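Local coordinates for putative beta-glucosidase (Bifidobacterium adolescentis, PDB 5WAB), which hydrolyses beta-glucosides as a glycoside hydrolase of family 3, and may also release terminal arabinopyranose from ginsenosides, at residues E91-A103 and A291-H304. Numbering follows the deposited sequence.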
ATOM      1  N   GLU A  91       1.510   7.832  14.380  1.00 25.13           N
ATOM      2  CA  GLU A  91       1.846   8.560  15.600  1.00 26.12           C
ATOM      3  C   GLU A  91       2.736   7.725  16.509  1.00 24.74           C
ATOM      4  O   GLU A  91       3.695   8.242  17.096  1.00 25.31           O
ATOM      5  CB  GLU A  91       0.576   8.973  16.336  1.00 28.09           C
ATOM      6  CG  GLU A  91      -0.366   9.837  15.533  1.00 28.61           C
ATOM      7  CD  GLU A  91      -1.661  10.098  16.284  1.00 31.58           C
ATOM      8  OE1 GLU A  91      -1.967  11.273  16.558  1.00 33.98           O
ATOM      9  OE2 GLU A  91      -2.364   9.120  16.619  1.00 31.85           O
ATOM     10  N   ALA A  92       2.433   6.431  16.643  1.00 22.81           N
ATOM     11  CA  ALA A  92       3.259   5.569  17.483  1.00 23.51           C
ATOM     12  C   ALA A  92       4.660   5.416  16.900  1.00 23.73           C
ATOM     13  O   ALA A  92       5.651   5.457  17.637  1.00 24.97           O
ATOM     14  CB  ALA A  92       2.593   4.205  17.652  1.00 23.19           C
ATOM     15  N   MET A  93       4.757   5.253  15.576  1.00 24.29           N
ATOM     16  CA  MET A  93       6.055   5.164  14.911  1.00 24.89           C
ATOM     17  C   MET A  93       6.901   6.410  15.158  1.00 25.54           C
ATOM     18  O   MET A  93       8.116   6.314  15.371  1.00 25.92           O
ATOM     19  CB  MET A  93       5.849   4.938  13.412  1.00 25.38           C
ATOM     20  CG  MET A  93       5.283   3.569  13.058  1.00 26.84           C
ATOM     21  SD  MET A  93       4.710   3.440  11.347  1.00 27.70           S
ATOM     22  CE  MET A  93       6.180   3.846  10.429  1.00 25.96           C
ATOM     23  N   ALA A  94       6.282   7.593  15.127  1.00 25.00           N
ATOM     24  CA  ALA A  94       7.038   8.819  15.360  1.00 23.97           C
ATOM     25  C   ALA A  94       7.541   8.899  16.796  1.00 25.32           C
ATOM     26  O   ALA A  94       8.678   9.320  17.041  1.00 24.53           O
ATOM     27  CB  ALA A  94       6.178  10.035  15.031  1.00 22.72           C
ATOM     28  N   GLU A  95       6.710   8.498  17.761  1.00 27.33           N
ATOM     29  CA  GLU A  95       7.125   8.552  19.159  1.00 28.46           C
ATOM     30  C   GLU A  95       8.302   7.620  19.420  1.00 29.60           C
ATOM     31  O   GLU A  95       9.190   7.934  20.221  1.00 29.58           O
ATOM     32  CB  GLU A  95       5.944   8.203  20.062  1.00 29.32           C
ATOM     33  CG  GLU A  95       4.839   9.243  20.028  1.00 30.21           C
ATOM     34  CD  GLU A  95       3.645   8.839  20.856  1.00 31.78           C
ATOM     35  OE1 GLU A  95       3.472   7.622  21.097  1.00 32.16           O
ATOM     36  OE2 GLU A  95       2.874   9.737  21.261  1.00 32.13           O
ATOM     37  N   GLU A  96       8.339   6.473  18.740  1.00 29.95           N
ATOM     38  CA  GLU A  96       9.505   5.612  18.876  1.00 31.46           C
ATOM     39  C   GLU A  96      10.729   6.258  18.237  1.00 29.73           C
ATOM     40  O   GLU A  96      11.842   6.142  18.762  1.00 30.30           O
ATOM     41  CB  GLU A  96       9.221   4.238  18.265  1.00 32.51           C
ATOM     42  CG  GLU A  96       7.967   3.588  18.825  1.00 34.68           C
ATOM     43  CD  GLU A  96       7.861   2.103  18.521  1.00 35.30           C
ATOM     44  OE1 GLU A  96       8.743   1.552  17.829  1.00 35.31           O
ATOM     45  OE2 GLU A  96       6.890   1.483  18.996  1.00 36.11           O
ATOM     46  N   CYS A  97      10.534   6.976  17.127  1.00 27.55           N
ATOM     47  CA  CYS A  97      11.636   7.722  16.529  1.00 26.16           C
ATOM     48  C   CYS A  97      12.143   8.798  17.472  1.00 26.21           C
ATOM     49  O   CYS A  97      13.352   9.049  17.541  1.00 27.11           O
ATOM     50  CB  CYS A  97      11.204   8.359  15.207  1.00 24.80           C
ATOM     51  SG  CYS A  97      10.898   7.218  13.850  1.00 23.99           S
ATOM     52  N   ILE A  98      11.234   9.444  18.209  1.00 26.04           N
ATOM     53  CA  ILE A  98      11.631  10.518  19.118  1.00 26.44           C
ATOM     54  C   ILE A  98      12.486   9.969  20.256  1.00 27.13           C
ATOM     55  O   ILE A  98      13.446  10.614  20.695  1.00 27.65           O
ATOM     56  CB  ILE A  98      10.388  11.270  19.632  1.00 25.79           C
ATOM     57  CG1 ILE A  98       9.726  12.020  18.476  1.00 24.60           C
ATOM     58  CG2 ILE A  98      10.760  12.254  20.731  1.00 26.02           C
ATOM     59  CD1 ILE A  98       8.379  12.616  18.816  1.00 26.36           C
ATOM     60  N   GLN A  99      12.163   8.767  20.743  1.00 27.66           N
ATOM     61  CA  GLN A  99      13.007   8.129  21.748  1.00 28.85           C
ATOM     62  C   GLN A  99      14.391   7.812  21.191  1.00 27.92           C
ATOM     63  O   GLN A  99      15.403   8.001  21.875  1.00 26.35           O
ATOM     64  CB  GLN A  99      12.343   6.851  22.264  1.00 31.53           C
ATOM     65  CG  GLN A  99      13.261   5.947  23.091  1.00 33.86           C
ATOM     66  CD  GLN A  99      12.565   4.684  23.577  1.00 36.41           C
ATOM     67  OE1 GLN A  99      11.527   4.746  24.237  1.00 37.45           O
ATOM     68  NE2 GLN A  99      13.133   3.528  23.245  1.00 36.78           N
ATOM     69  N   GLU A 100      14.458   7.354  19.940  1.00 24.82           N
ATOM     70  CA  GLU A 100      15.689   6.825  19.373  1.00 26.29           C
ATOM     71  C   GLU A 100      16.442   7.845  18.530  1.00 26.30           C
ATOM     72  O   GLU A 100      17.389   7.475  17.832  1.00 26.33           O
ATOM     73  CB  GLU A 100      15.382   5.578  18.542  1.00 25.96           C
ATOM     74  CG  GLU A 100      14.846   4.425  19.364  1.00 26.95           C
ATOM     75  CD  GLU A 100      15.851   3.918  20.368  1.00 29.49           C
ATOM     76  OE1 GLU A 100      17.023   3.729  19.982  1.00 30.98           O
ATOM     77  OE2 GLU A 100      15.479   3.719  21.544  1.00 30.64           O
ATOM     78  N   LYS A 101      16.058   9.118  18.604  1.00 28.14           N
ATOM     79  CA  LYS A 101      16.746  10.213  17.914  1.00 27.19           C
ATOM     80  C   LYS A 101      16.817   9.960  16.408  1.00 24.94           C
ATOM     81  O   LYS A 101      17.876  10.062  15.787  1.00 24.51           O
ATOM     82  CB  LYS A 101      18.146  10.433  18.496  1.00 29.59           C
ATOM     83  CG  LYS A 101      18.210  10.377  20.023  1.00 33.37           C
ATOM     84  CD  LYS A 101      17.228  11.312  20.715  1.00 35.80           C
ATOM     85  CE  LYS A 101      17.605  12.770  20.596  1.00 37.54           C
ATOM     86  NZ  LYS A 101      16.677  13.583  21.438  1.00 38.75           N
ATOM     87  N   VAL A 102      15.668   9.617  15.824  1.00 24.24           N
ATOM     88  CA  VAL A 102      15.530   9.376  14.388  1.00 23.50           C
ATOM     89  C   VAL A 102      14.635  10.464  13.814  1.00 23.85           C
ATOM     90  O   VAL A 102      13.448  10.541  14.155  1.00 24.29           O
ATOM     91  CB  VAL A 102      14.947   7.983  14.098  1.00 22.40           C
ATOM     92  CG1 VAL A 102      14.673   7.834  12.609  1.00 21.86           C
ATOM     93  CG2 VAL A 102      15.886   6.892  14.579  1.00 21.46           C
ATOM     94  N   ALA A 103      15.186  11.284  12.912  1.00 23.76           N
ATOM     95  CA  ALA A 103      14.439  12.434  12.408  1.00 24.21           C
ATOM     96  C   ALA A 103      13.518  12.078  11.250  1.00 24.29           C
ATOM     97  O   ALA A 103      12.481  12.728  11.073  1.00 26.07           O
ATOM     98  CB  ALA A 103      15.392  13.550  11.975  1.00 23.44           C
ATOM     99  N   ALA A 291      11.543  17.879  17.559  1.00 24.84           N
ATOM    100  CA  ALA A 291      11.380  16.504  18.022  1.00 25.52           C
ATOM    101  C   ALA A 291      12.711  15.876  18.415  1.00 25.32           C
ATOM    102  O   ALA A 291      12.757  15.051  19.332  1.00 27.83           O
ATOM    103  CB  ALA A 291      10.688  15.662  16.950  1.00 26.31           C
ATOM    104  N   MET A 292      13.805  16.269  17.762  1.00 23.37           N
ATOM    105  CA  MET A 292      15.110  15.716  18.105  1.00 24.33           C
ATOM    106  C   MET A 292      15.760  16.423  19.288  1.00 26.30           C
ATOM    107  O   MET A 292      16.809  15.972  19.761  1.00 25.62           O
ATOM    108  CB  MET A 292      16.055  15.771  16.899  1.00 22.81           C
ATOM    109  CG  MET A 292      15.602  14.980  15.672  1.00 21.87           C
ATOM    110  SD  MET A 292      15.469  13.200  15.921  1.00 23.87           S
ATOM    111  CE  MET A 292      13.704  12.986  16.168  1.00 22.78           C
ATOM    112  N   SER A 293      15.167  17.503  19.787  1.00 26.40           N
ATOM    113  CA  SER A 293      15.676  18.149  20.987  1.00 27.92           C
ATOM    114  C   SER A 293      14.994  17.653  22.255  1.00 29.13           C
ATOM    115  O   SER A 293      15.374  18.080  23.348  1.00 28.49           O
ATOM    116  CB  SER A 293      15.524  19.667  20.871  1.00 27.83           C
ATOM    117  OG  SER A 293      16.277  20.156  19.778  1.00 27.71           O
ATOM    118  N   ILE A 294      14.017  16.753  22.137  1.00 28.79           N
ATOM    119  CA  ILE A 294      13.361  16.171  23.305  1.00 31.76           C
ATOM    120  C   ILE A 294      14.322  15.204  23.986  1.00 33.93           C
ATOM    121  O   ILE A 294      14.783  14.231  23.376  1.00 32.03           O
ATOM    122  CB  ILE A 294      12.059  15.464  22.908  1.00 30.98           C
ATOM    123  CG1 ILE A 294      11.046  16.459  22.337  1.00 30.54           C
ATOM    124  CG2 ILE A 294      11.474  14.709  24.098  1.00 32.36           C
ATOM    125  CD1 ILE A 294       9.725  15.819  21.950  1.00 29.97           C
ATOM    126  N   ASP A 295      14.592  15.442  25.267  1.00 38.34           N
ATOM    127  CA  ASP A 295      15.559  14.661  26.024  1.00 42.04           C
ATOM    128  C   ASP A 295      14.871  13.587  26.853  1.00 42.80           C
ATOM    129  O   ASP A 295      13.858  13.844  27.510  1.00 42.20           O
ATOM    130  CB  ASP A 295      16.389  15.560  26.943  1.00 46.40           C
ATOM    131  CG  ASP A 295      17.577  16.185  26.238  1.00 48.05           C
ATOM    132  OD1 ASP A 295      17.373  17.048  25.359  1.00 48.36           O
ATOM    133  OD2 ASP A 295      18.721  15.810  26.572  1.00 50.46           O
ATOM    134  N   ASP A 296      15.443  12.386  26.811  1.00 44.09           N
ATOM    135  CA  ASP A 296      15.045  11.263  27.660  1.00 46.21           C
ATOM    136  C   ASP A 296      13.553  10.961  27.548  1.00 44.93           C
ATOM    137  O   ASP A 296      12.838  10.854  28.548  1.00 46.69           O
ATOM    138  CB  ASP A 296      15.445  11.514  29.114  1.00 50.29           C
ATOM    139  CG  ASP A 296      16.932  11.361  29.336  1.00 52.45           C
ATOM    140  OD1 ASP A 296      17.689  12.219  28.835  1.00 52.40           O
ATOM    141  OD2 ASP A 296      17.341  10.383  30.001  1.00 54.20           O
ATOM    142  N   TYR A 297      13.082  10.802  26.316  1.00 42.55           N
ATOM    143  CA  TYR A 297      11.721  10.342  26.089  1.00 42.25           C
ATOM    144  C   TYR A 297      11.702   8.834  25.876  1.00 41.51           C
ATOM    145  O   TYR A 297      12.485   8.300  25.085  1.00 40.83           O
ATOM    146  CB  TYR A 297      11.078  11.036  24.891  1.00 40.74           C
ATOM    147  CG  TYR A 297       9.732  10.438  24.561  1.00 40.18           C
ATOM    148  CD1 TYR A 297       8.606  10.774  25.299  1.00 41.19           C
ATOM    149  CD2 TYR A 297       9.589   9.527  23.523  1.00 39.43           C
ATOM    150  CE1 TYR A 297       7.372  10.220  25.013  1.00 40.91           C
ATOM    151  CE2 TYR A 297       8.360   8.971  23.228  1.00 39.54           C
ATOM    152  CZ  TYR A 297       7.253   9.321  23.976  1.00 40.26           C
ATOM    153  OH  TYR A 297       6.026   8.768  23.686  1.00 40.73           O
ATOM    154  N   HIS A 298      10.798   8.158  26.576  1.00 41.80           N
ATOM    155  CA  HIS A 298      10.603   6.721  26.442  1.00 42.03           C
ATOM    156  C   HIS A 298       9.154   6.460  26.061  1.00 41.06           C
ATOM    157  O   HIS A 298       8.238   6.890  26.772  1.00 41.71           O
ATOM    158  CB  HIS A 298      10.963   6.001  27.742  1.00 43.56           C
ATOM    159  CG  HIS A 298      12.419   6.062  28.078  1.00 44.55           C
ATOM    160  ND1 HIS A 298      13.072   7.247  28.342  1.00 44.63           N
ATOM    161  CD2 HIS A 298      13.346   5.084  28.211  1.00 45.56           C
ATOM    162  CE1 HIS A 298      14.340   6.997  28.610  1.00 45.73           C
ATOM    163  NE2 HIS A 298      14.532   5.692  28.540  1.00 46.38           N
ATOM    164  N   PHE A 299       8.948   5.770  24.944  1.00 39.36           N
ATOM    165  CA  PHE A 299       7.597   5.504  24.478  1.00 39.37           C
ATOM    166  C   PHE A 299       6.967   4.368  25.274  1.00 41.63           C
ATOM    167  O   PHE A 299       7.657   3.488  25.796  1.00 42.68           O
ATOM    168  CB  PHE A 299       7.583   5.179  22.979  1.00 37.84           C
ATOM    169  CG  PHE A 299       8.240   3.865  22.610  1.00 38.95           C
ATOM    170  CD1 PHE A 299       7.516   2.682  22.608  1.00 39.72           C
ATOM    171  CD2 PHE A 299       9.568   3.826  22.211  1.00 39.10           C
ATOM    172  CE1 PHE A 299       8.113   1.483  22.250  1.00 39.78           C
ATOM    173  CE2 PHE A 299      10.171   2.632  21.856  1.00 39.96           C
ATOM    174  CZ  PHE A 299       9.440   1.458  21.874  1.00 39.97           C
ATOM    175  N   ASP A 300       5.640   4.407  25.378  1.00 41.96           N
ATOM    176  CA  ASP A 300       4.890   3.380  26.093  1.00 42.31           C
ATOM    177  C   ASP A 300       4.878   2.103  25.260  1.00 40.05           C
ATOM    178  O   ASP A 300       4.214   2.037  24.219  1.00 38.05           O
ATOM    179  CB  ASP A 300       3.475   3.877  26.373  1.00 43.60           C
ATOM    180  CG  ASP A 300       2.744   3.030  27.399  1.00 46.66           C
ATOM    181  OD1 ASP A 300       3.068   1.830  27.541  1.00 47.40           O
ATOM    182  OD2 ASP A 300       1.828   3.569  28.058  1.00 47.76           O
ATOM    183  N   VAL A 301       5.619   1.089  25.713  1.00 40.09           N
ATOM    184  CA  VAL A 301       5.721  -0.158  24.958  1.00 38.29           C
ATOM    185  C   VAL A 301       4.359  -0.836  24.861  1.00 38.90           C
ATOM    186  O   VAL A 301       3.949  -1.293  23.787  1.00 37.72           O
ATOM    187  CB  VAL A 301       6.770  -1.089  25.592  1.00 38.30           C
ATOM    188  CG1 VAL A 301       6.651  -2.489  25.009  1.00 36.53           C
ATOM    189  CG2 VAL A 301       8.169  -0.530  25.387  1.00 37.03           C
ATOM    190  N   ASP A 302       3.647  -0.929  25.988  1.00 40.90           N
ATOM    191  CA  ASP A 302       2.362  -1.622  25.988  1.00 42.16           C
ATOM    192  C   ASP A 302       1.322  -0.858  25.181  1.00 39.13           C
ATOM    193  O   ASP A 302       0.490  -1.469  24.500  1.00 38.18           O
ATOM    194  CB  ASP A 302       1.870  -1.836  27.419  1.00 45.80           C
ATOM    195  CG  ASP A 302       2.692  -2.863  28.175  1.00 48.41           C
ATOM    196  OD1 ASP A 302       3.284  -3.750  27.525  1.00 48.22           O
ATOM    197  OD2 ASP A 302       2.751  -2.778  29.421  1.00 50.94           O
ATOM    198  N   ALA A 303       1.342   0.474  25.254  1.00 36.30           N
ATOM    199  CA  ALA A 303       0.386   1.259  24.481  1.00 35.48           C
ATOM    200  C   ALA A 303       0.610   1.079  22.986  1.00 34.85           C
ATOM    201  O   ALA A 303      -0.351   0.951  22.219  1.00 33.97           O
ATOM    202  CB  ALA A 303       0.477   2.733  24.857  1.00 36.15           C
ATOM    203  N   HIS A 304       1.875   1.072  22.552  1.00 35.93           N
ATOM    204  CA  HIS A 304       2.164   0.877  21.136  1.00 35.82           C
ATOM    205  C   HIS A 304       1.839  -0.546  20.699  1.00 37.81           C
ATOM    206  O   HIS A 304       1.376  -0.765  19.574  1.00 36.32           O
ATOM    207  CB  HIS A 304       3.632   1.196  20.846  1.00 34.22           C
ATOM    208  CG  HIS A 304       3.967   2.653  20.931  1.00 33.53           C
ATOM    209  ND1 HIS A 304       5.177   3.162  20.512  1.00 33.00           N
ATOM    210  CD2 HIS A 304       3.256   3.709  21.393  1.00 33.79           C
ATOM    211  CE1 HIS A 304       5.194   4.469  20.705  1.00 32.74           C
ATOM    212  NE2 HIS A 304       4.042   4.826  21.242  1.00 33.25           N
TER
HETATM  213  O   HOH W   1      14.207  11.241  23.918  1.00 35.25           O
HETATM  214  O   HOH W   2      10.105   2.628  25.451  1.00 47.51           O
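His304 is gripped at both ring nitrogens by neighbouring carboxylates of helix 83-99. His304 ND1 donates to Glu96 OE2 at 2.8 Å, in the ring plane and on the anti lone pair of that oxygen. His304 NE2 donates to Glu95 OE1 at 2.9 Å, nearly along the oxygen's C-O axis. Two such donations would probably favour a protonated imidazole. Ala92 CB makes a CH-pi contact over one face of this ring. Replacing His304 with an alanine would probably leave both carboxylates without this mate and open a gap beside Ala92. Each carboxylate has another partner: Lys146 for Glu95, Thr69 for Glu96.

Further hydrogen bonds hold the connecting chain. Gln99 CG lies anti to the backbone N (chi1 168°), and the extended side chain carries OE1 to Phe299 N, 2.9 Å away. A water links the same OE1 to Phe299 O. Gln99 NE2 donates to Glu100 OE2, which helps fix the amide's rotation. Lys101 bends back so that NZ donates to Met292 O at 2.9 Å, from above the carbonyl plane.

The aromatic and apolar contacts fill in between. Glu96 CG sits over the Phe299 ring centre, 3.6 Å from the centroid, and its carboxylate stacks on the same face. The Tyr297 ring turns its edge to Glu95 O. Ile98 CG2 meets Ile294 CD1 at 3.9 Å. Met292 SD packs against Ala103 CB at 4.0 Å.

The contact is structural packing in a family 3 glycoside hydrolase. The linker from helix 271-292 to helix 301-313 runs alongside the last turns of helix 83-99, just before the chain enters strand 102-106 of the TIM-barrel-type N-terminal domain.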